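Local coordinates for protein chitinase (Thermococcus chitonophagus, PDB 5XSW) that probably hydrolyses internal glycosidic bonds of chitin, this chain being the C-terminal part of a longer polysaccharide-binding enzyme, at residues P184-A195 against P284-I294. Sequence-based numbering, arbitrary orientation.
Sequences PNKYFAMGLALA and PNDTAWITSPI
The amide of Asn-185 stands almost upright on the indole of Trp-289, its plane turned 88° from the ring, with ND2 3.4 Å from Trp-289 CD2 over one face. Pro-184 crosses the indole at about a right angle, with CB 3.8 Å from Trp-289 CH2. The same ring turns an edge to the face of Phe-188 in an offset edge-to-face pair, centroids 5.9 Å apart. Phe-188 gets there with CG anti to the backbone N (chi1 175°), and its CD1 lies 3.9 Å from Pro-293 CG. With an alanine in place of Trp-289, the Asn-185 amide and Pro-184 would probably face a gap, and Phe-188 would lose its aromatic neighbour.

Helices 186-199 and 288-311 form a near-parallel pair, kinked at Pro-293, in the helical domain that carries the bound glycan and follows the N-terminal beta domain; the axes of 186-195 and 288-294 cross at -27° and approach to 7.4 Å. Gly-191 permits this closeness, since a CB there would collide with Pro-293 CG and Ile-290 O. Pro-293 has no N-H to offer the buried Trp-289 O, which instead meets Phe-188 CA in a CA-H...O contact of 3.3 Å. Farther along, Leu-194 CD2 meets Ile-294 CD1 at 3.7 Å, and Leu-192 adds CD2 against the Pro-293 ring.

Asn-185 is also the N-cap of its helix: OD1 takes a nearly straight bond from Phe-188 N (2.9 Å) and a weak one from Tyr-187 N, which fixes the amide so that ND2 faces the indole. Asp-286 OD1 accepts a capping bond from Ala-288 N in the turn leading into the other helix. Tyr-187 lays CB against Ile-290, while its hydroxyl bonds Asp-401; Phe-405 of helix 399-412 covers Ile-290, and Met-207 of helix 203-214 packs on Phe-188.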
ATOM      1  N   PRO A 184       3.895 -25.103  12.009  1.00 28.23           N
ATOM      2  CA  PRO A 184       4.212 -25.924  10.816  1.00 28.31           C
ATOM      3  C   PRO A 184       5.669 -26.372  10.686  1.00 28.74           C
ATOM      4  O   PRO A 184       5.918 -27.471  10.225  1.00 27.04           O
ATOM      5  CB  PRO A 184       3.860 -24.975   9.636  1.00 26.60           C
ATOM      6  CG  PRO A 184       2.710 -24.129  10.210  1.00 27.98           C
ATOM      7  CD  PRO A 184       3.144 -23.874  11.657  1.00 24.70           C
ATOM      8  N   ASN A 185       6.630 -25.521  11.050  1.00 25.15           N
ATOM      9  CA  ASN A 185       8.032 -25.965  11.030  1.00 27.49           C
ATOM     10  C   ASN A 185       8.869 -25.029  11.864  1.00 31.95           C
ATOM     11  O   ASN A 185       8.385 -23.983  12.323  1.00 22.42           O
ATOM     12  CB  ASN A 185       8.594 -26.032   9.603  1.00 24.40           C
ATOM     13  CG  ASN A 185       8.555 -24.670   8.890  1.00 24.63           C
ATOM     14  OD1 ASN A 185       9.279 -23.759   9.248  1.00 25.72           O
ATOM     15  ND2 ASN A 185       7.784 -24.575   7.784  1.00 23.60           N
ATOM     16  N   LYS A 186      10.127 -25.402  12.060  1.00 26.29           N
ATOM     17  CA  LYS A 186      10.961 -24.710  13.023  1.00 23.28           C
ATOM     18  C   LYS A 186      11.465 -23.423  12.441  1.00 24.90           C
ATOM     19  O   LYS A 186      11.917 -22.556  13.196  1.00 24.28           O
ATOM     20  CB  LYS A 186      12.147 -25.630  13.420  1.00 26.77           C
ATOM     21  CG  LYS A 186      13.064 -25.905  12.217  1.00 23.89           C
ATOM     22  CD  LYS A 186      14.260 -26.818  12.637  1.00 31.37           C
ATOM     23  CE  LYS A 186      13.880 -28.245  12.921  1.00 42.29           C
ATOM     24  NZ  LYS A 186      15.146 -29.078  12.850  1.00 50.33           N
ATOM     25  N   TYR A 187      11.486 -23.289  11.101  1.00 21.17           N
ATOM     26  CA  TYR A 187      12.000 -22.034  10.539  1.00 21.82           C
ATOM     27  C   TYR A 187      10.968 -20.927  10.791  1.00 23.24           C
ATOM     28  O   TYR A 187      11.301 -19.794  11.128  1.00 20.13           O
ATOM     29  CB  TYR A 187      12.330 -22.170   9.034  1.00 22.41           C
ATOM     30  CG  TYR A 187      13.276 -23.323   8.848  1.00 27.27           C
ATOM     31  CD1 TYR A 187      14.548 -23.283   9.408  1.00 26.83           C
ATOM     32  CD2 TYR A 187      12.877 -24.488   8.186  1.00 27.57           C
ATOM     33  CE1 TYR A 187      15.417 -24.383   9.291  1.00 27.64           C
ATOM     34  CE2 TYR A 187      13.729 -25.583   8.082  1.00 38.64           C
ATOM     35  CZ  TYR A 187      15.005 -25.510   8.621  1.00 30.11           C
ATOM     36  OH  TYR A 187      15.850 -26.598   8.526  1.00 38.99           O
ATOM     37  N   PHE A 188       9.715 -21.291  10.616  1.00 21.61           N
ATOM     38  CA  PHE A 188       8.601 -20.420  11.000  1.00 24.00           C
ATOM     39  C   PHE A 188       8.689 -20.072  12.496  1.00 24.26           C
ATOM     40  O   PHE A 188       8.504 -18.898  12.901  1.00 21.55           O
ATOM     41  CB  PHE A 188       7.251 -21.119  10.710  1.00 18.85           C
ATOM     42  CG  PHE A 188       6.040 -20.308  11.195  1.00 20.89           C
ATOM     43  CD1 PHE A 188       5.729 -19.083  10.599  1.00 21.75           C
ATOM     44  CD2 PHE A 188       5.236 -20.776  12.209  1.00 21.43           C
ATOM     45  CE1 PHE A 188       4.575 -18.317  11.051  1.00 19.83           C
ATOM     46  CE2 PHE A 188       4.124 -20.020  12.679  1.00 22.22           C
ATOM     47  CZ  PHE A 188       3.814 -18.796  12.062  1.00 20.33           C
ATOM     48  N   ALA A 189       8.961 -21.087  13.325  1.00 21.61           N
ATOM     49  CA  ALA A 189       9.082 -20.821  14.784  1.00 24.64           C
ATOM     50  C   ALA A 189      10.221 -19.816  15.038  1.00 24.91           C
ATOM     51  O   ALA A 189      10.101 -18.875  15.856  1.00 23.82           O
ATOM     52  CB  ALA A 189       9.330 -22.148  15.579  1.00 20.24           C
ATOM     53  N   MET A 190      11.349 -19.986  14.346  1.00 20.44           N
ATOM     54  CA  MET A 190      12.419 -19.001  14.531  1.00 21.27           C
ATOM     55  C   MET A 190      12.032 -17.595  14.065  1.00 24.19           C
ATOM     56  O   MET A 190      12.485 -16.612  14.639  1.00 22.17           O
ATOM     57  CB  MET A 190      13.728 -19.449  13.821  1.00 21.61           C
ATOM     58  CG  MET A 190      14.344 -20.655  14.558  1.00 23.95           C
ATOM     59  SD  MET A 190      15.958 -21.104  13.801  1.00 30.59           S
ATOM     60  CE  MET A 190      15.393 -22.007  12.463  1.00 19.19           C
ATOM     61  N   GLY A 191      11.224 -17.482  13.005  1.00 24.99           N
ATOM     62  CA  GLY A 191      10.746 -16.164  12.592  1.00 19.35           C
ATOM     63  C   GLY A 191       9.836 -15.531  13.653  1.00 20.19           C
ATOM     64  O   GLY A 191       9.939 -14.324  13.883  1.00 22.47           O
ATOM     65  N   LEU A 192       8.954 -16.325  14.265  1.00 19.01           N
ATOM     66  CA  LEU A 192       8.104 -15.839  15.365  1.00 22.74           C
ATOM     67  C   LEU A 192       9.029 -15.322  16.490  1.00 23.96           C
ATOM     68  O   LEU A 192       8.715 -14.374  17.160  1.00 22.14           O
ATOM     69  CB  LEU A 192       7.202 -16.952  15.936  1.00 22.87           C
ATOM     70  CG  LEU A 192       5.999 -17.457  15.087  1.00 22.36           C
ATOM     71  CD1 LEU A 192       5.335 -18.698  15.707  1.00 20.57           C
ATOM     72  CD2 LEU A 192       5.008 -16.280  14.801  1.00 21.13           C
ATOM     73  N   ALA A 193      10.132 -16.033  16.736  1.00 23.32           N
ATOM     74  CA  ALA A 193      10.968 -15.713  17.904  1.00 22.74           C
ATOM     75  C   ALA A 193      11.636 -14.387  17.642  1.00 24.55           C
ATOM     76  O   ALA A 193      11.841 -13.581  18.555  1.00 23.47           O
ATOM     77  CB  ALA A 193      12.033 -16.836  18.172  1.00 18.91           C
ATOM     78  N   LEU A 194      12.006 -14.145  16.387  1.00 23.21           N
ATOM     79  CA  LEU A 194      12.680 -12.902  16.079  1.00 20.52           C
ATOM     80  C   LEU A 194      11.650 -11.764  16.146  1.00 24.62           C
ATOM     81  O   LEU A 194      11.991 -10.668  16.594  1.00 23.06           O
ATOM     82  CB  LEU A 194      13.357 -12.922  14.683  1.00 22.07           C
ATOM     83  CG  LEU A 194      13.985 -11.585  14.222  1.00 25.56           C
ATOM     84  CD1 LEU A 194      15.027 -11.108  15.293  1.00 24.08           C
ATOM     85  CD2 LEU A 194      14.669 -11.699  12.841  1.00 24.60           C
ATOM     86  N   ALA A 195      10.421 -11.997  15.684  1.00 21.84           N
ATOM     87  CA  ALA A 195       9.392 -10.955  15.814  1.00 20.37           C
ATOM     88  C   ALA A 195       9.199 -10.568  17.295  1.00 23.76           C
ATOM     89  O   ALA A 195       8.988  -9.424  17.627  1.00 23.18           O
ATOM     90  CB  ALA A 195       8.015 -11.452  15.215  1.00 22.03           C
ATOM     91  N   PRO A 284       9.249 -26.842   3.832  1.00 30.58           N
ATOM     92  CA  PRO A 284       9.657 -26.032   5.007  1.00 27.37           C
ATOM     93  C   PRO A 284      10.814 -25.111   4.701  1.00 28.47           C
ATOM     94  O   PRO A 284      11.076 -24.164   5.446  1.00 29.48           O
ATOM     95  CB  PRO A 284      10.076 -27.093   6.063  1.00 31.57           C
ATOM     96  CG  PRO A 284      10.333 -28.352   5.245  1.00 31.10           C
ATOM     97  CD  PRO A 284       9.400 -28.297   4.058  1.00 30.70           C
ATOM     98  N   ASN A 285      11.504 -25.365   3.598  1.00 24.03           N
ATOM     99  CA  ASN A 285      12.619 -24.489   3.225  1.00 25.17           C
ATOM    100  C   ASN A 285      12.214 -23.242   2.489  1.00 30.36           C
ATOM    101  O   ASN A 285      13.068 -22.407   2.137  1.00 26.08           O
ATOM    102  CB  ASN A 285      13.620 -25.248   2.334  1.00 33.08           C
ATOM    103  CG  ASN A 285      14.203 -26.473   3.012  1.00 39.85           C
ATOM    104  OD1 ASN A 285      14.399 -26.525   4.239  1.00 42.32           O
ATOM    105  ND2 ASN A 285      14.478 -27.481   2.207  1.00 47.79           N
ATOM    106  N   ASP A 286      10.911 -23.073   2.255  1.00 26.17           N
ATOM    107  CA  ASP A 286      10.493 -21.839   1.586  1.00 24.72           C
ATOM    108  C   ASP A 286      10.873 -20.657   2.522  1.00 21.68           C
ATOM    109  O   ASP A 286      10.512 -20.682   3.700  1.00 25.86           O
ATOM    110  CB  ASP A 286       8.978 -21.894   1.316  1.00 25.94           C
ATOM    111  CG  ASP A 286       8.490 -20.759   0.468  1.00 33.01           C
ATOM    112  OD1 ASP A 286       8.881 -19.583   0.671  1.00 28.73           O
ATOM    113  OD2 ASP A 286       7.737 -21.060  -0.477  1.00 46.20           O
ATOM    114  N   THR A 287      11.596 -19.662   2.018  1.00 25.18           N
ATOM    115  CA  THR A 287      12.125 -18.619   2.897  1.00 24.67           C
ATOM    116  C   THR A 287      11.006 -17.766   3.475  1.00 23.61           C
ATOM    117  O   THR A 287      11.200 -17.086   4.501  1.00 21.22           O
ATOM    118  CB  THR A 287      13.144 -17.687   2.168  1.00 22.62           C
ATOM    119  OG1 THR A 287      12.531 -17.042   1.026  1.00 25.93           O
ATOM    120  CG2 THR A 287      14.444 -18.531   1.767  1.00 24.98           C
ATOM    121  N   ALA A 288       9.828 -17.786   2.840  1.00 22.28           N
ATOM    122  CA  ALA A 288       8.685 -16.997   3.375  1.00 23.18           C
ATOM    123  C   ALA A 288       8.216 -17.558   4.741  1.00 23.00           C
ATOM    124  O   ALA A 288       7.495 -16.896   5.467  1.00 21.25           O
ATOM    125  CB  ALA A 288       7.517 -16.981   2.325  1.00 23.04           C
ATOM    126  N   TRP A 289       8.596 -18.786   5.098  1.00 21.01           N
ATOM    127  CA  TRP A 289       8.264 -19.269   6.447  1.00 21.28           C
ATOM    128  C   TRP A 289       8.974 -18.381   7.504  1.00 22.03           C
ATOM    129  O   TRP A 289       8.499 -18.197   8.605  1.00 21.31           O
ATOM    130  CB  TRP A 289       8.692 -20.716   6.636  1.00 20.27           C
ATOM    131  CG  TRP A 289       7.708 -21.712   5.956  1.00 22.99           C
ATOM    132  CD1 TRP A 289       7.998 -22.587   4.913  1.00 20.99           C
ATOM    133  CD2 TRP A 289       6.357 -21.900   6.287  1.00 20.97           C
ATOM    134  NE1 TRP A 289       6.851 -23.294   4.587  1.00 21.97           N
ATOM    135  CE2 TRP A 289       5.846 -22.920   5.446  1.00 19.10           C
ATOM    136  CE3 TRP A 289       5.495 -21.316   7.253  1.00 19.81           C
ATOM    137  CZ2 TRP A 289       4.522 -23.359   5.520  1.00 21.51           C
ATOM    138  CZ3 TRP A 289       4.167 -21.778   7.340  1.00 21.25           C
ATOM    139  CH2 TRP A 289       3.695 -22.792   6.475  1.00 23.57           C
ATOM    140  N   ILE A 290      10.114 -17.839   7.144  1.00 22.49           N
ATOM    141  CA  ILE A 290      10.841 -16.972   8.054  1.00 25.03           C
ATOM    142  C   ILE A 290      10.417 -15.518   7.880  1.00 22.46           C
ATOM    143  O   ILE A 290      10.149 -14.814   8.861  1.00 21.71           O
ATOM    144  CB  ILE A 290      12.363 -17.096   7.806  1.00 22.99           C
ATOM    145  CG1 ILE A 290      12.845 -18.485   8.207  1.00 24.47           C
ATOM    146  CG2 ILE A 290      13.124 -15.974   8.518  1.00 23.30           C
ATOM    147  CD1 ILE A 290      14.360 -18.814   7.701  1.00 24.25           C
ATOM    148  N   THR A 291      10.375 -15.032   6.637  1.00 19.58           N
ATOM    149  CA  THR A 291      10.083 -13.620   6.446  1.00 20.92           C
ATOM    150  C   THR A 291       8.632 -13.248   6.780  1.00 20.53           C
ATOM    151  O   THR A 291       8.402 -12.126   7.244  1.00 20.71           O
ATOM    152  CB  THR A 291      10.386 -13.125   4.996  1.00 23.47           C
ATOM    153  OG1 THR A 291       9.717 -13.949   4.023  1.00 22.65           O
ATOM    154  CG2 THR A 291      11.906 -13.163   4.736  1.00 26.33           C
ATOM    155  N   SER A 292       7.674 -14.153   6.589  1.00 21.28           N
ATOM    156  CA  SER A 292       6.281 -13.706   6.670  1.00 20.57           C
ATOM    157  C   SER A 292       5.838 -13.337   8.126  1.00 18.84           C
ATOM    158  O   SER A 292       5.137 -12.360   8.296  1.00 18.97           O
ATOM    159  CB  SER A 292       5.295 -14.722   6.062  1.00 18.35           C
ATOM    160  OG  SER A 292       5.197 -15.988   6.699  1.00 22.18           O
ATOM    161  N   PRO A 293       6.250 -14.100   9.155  1.00 22.08           N
ATOM    162  CA  PRO A 293       5.870 -13.598  10.493  1.00 20.14           C
ATOM    163  C   PRO A 293       6.562 -12.279  10.872  1.00 18.72           C
ATOM    164  O   PRO A 293       5.962 -11.453  11.568  1.00 22.89           O
ATOM    165  CB  PRO A 293       6.274 -14.772  11.444  1.00 20.58           C
ATOM    166  CG  PRO A 293       7.364 -15.527  10.635  1.00 21.76           C
ATOM    167  CD  PRO A 293       6.805 -15.463   9.218  1.00 20.17           C
ATOM    168  N   ILE A 294       7.757 -12.028  10.372  1.00 18.83           N
ATOM    169  CA  ILE A 294       8.383 -10.723  10.613  1.00 19.95           C
ATOM    170  C   ILE A 294       7.639  -9.596   9.878  1.00 25.96           C
ATOM    171  O   ILE A 294       7.372  -8.513  10.444  1.00 20.69           O
ATOM    172  CB  ILE A 294       9.876 -10.798  10.205  1.00 22.80           C
ATOM    173  CG1 ILE A 294      10.577 -11.739  11.210  1.00 24.08           C
ATOM    174  CG2 ILE A 294      10.516  -9.386  10.231  1.00 24.90           C
ATOM    175  CD1 ILE A 294      11.823 -12.435  10.568  1.00 26.84           C
TER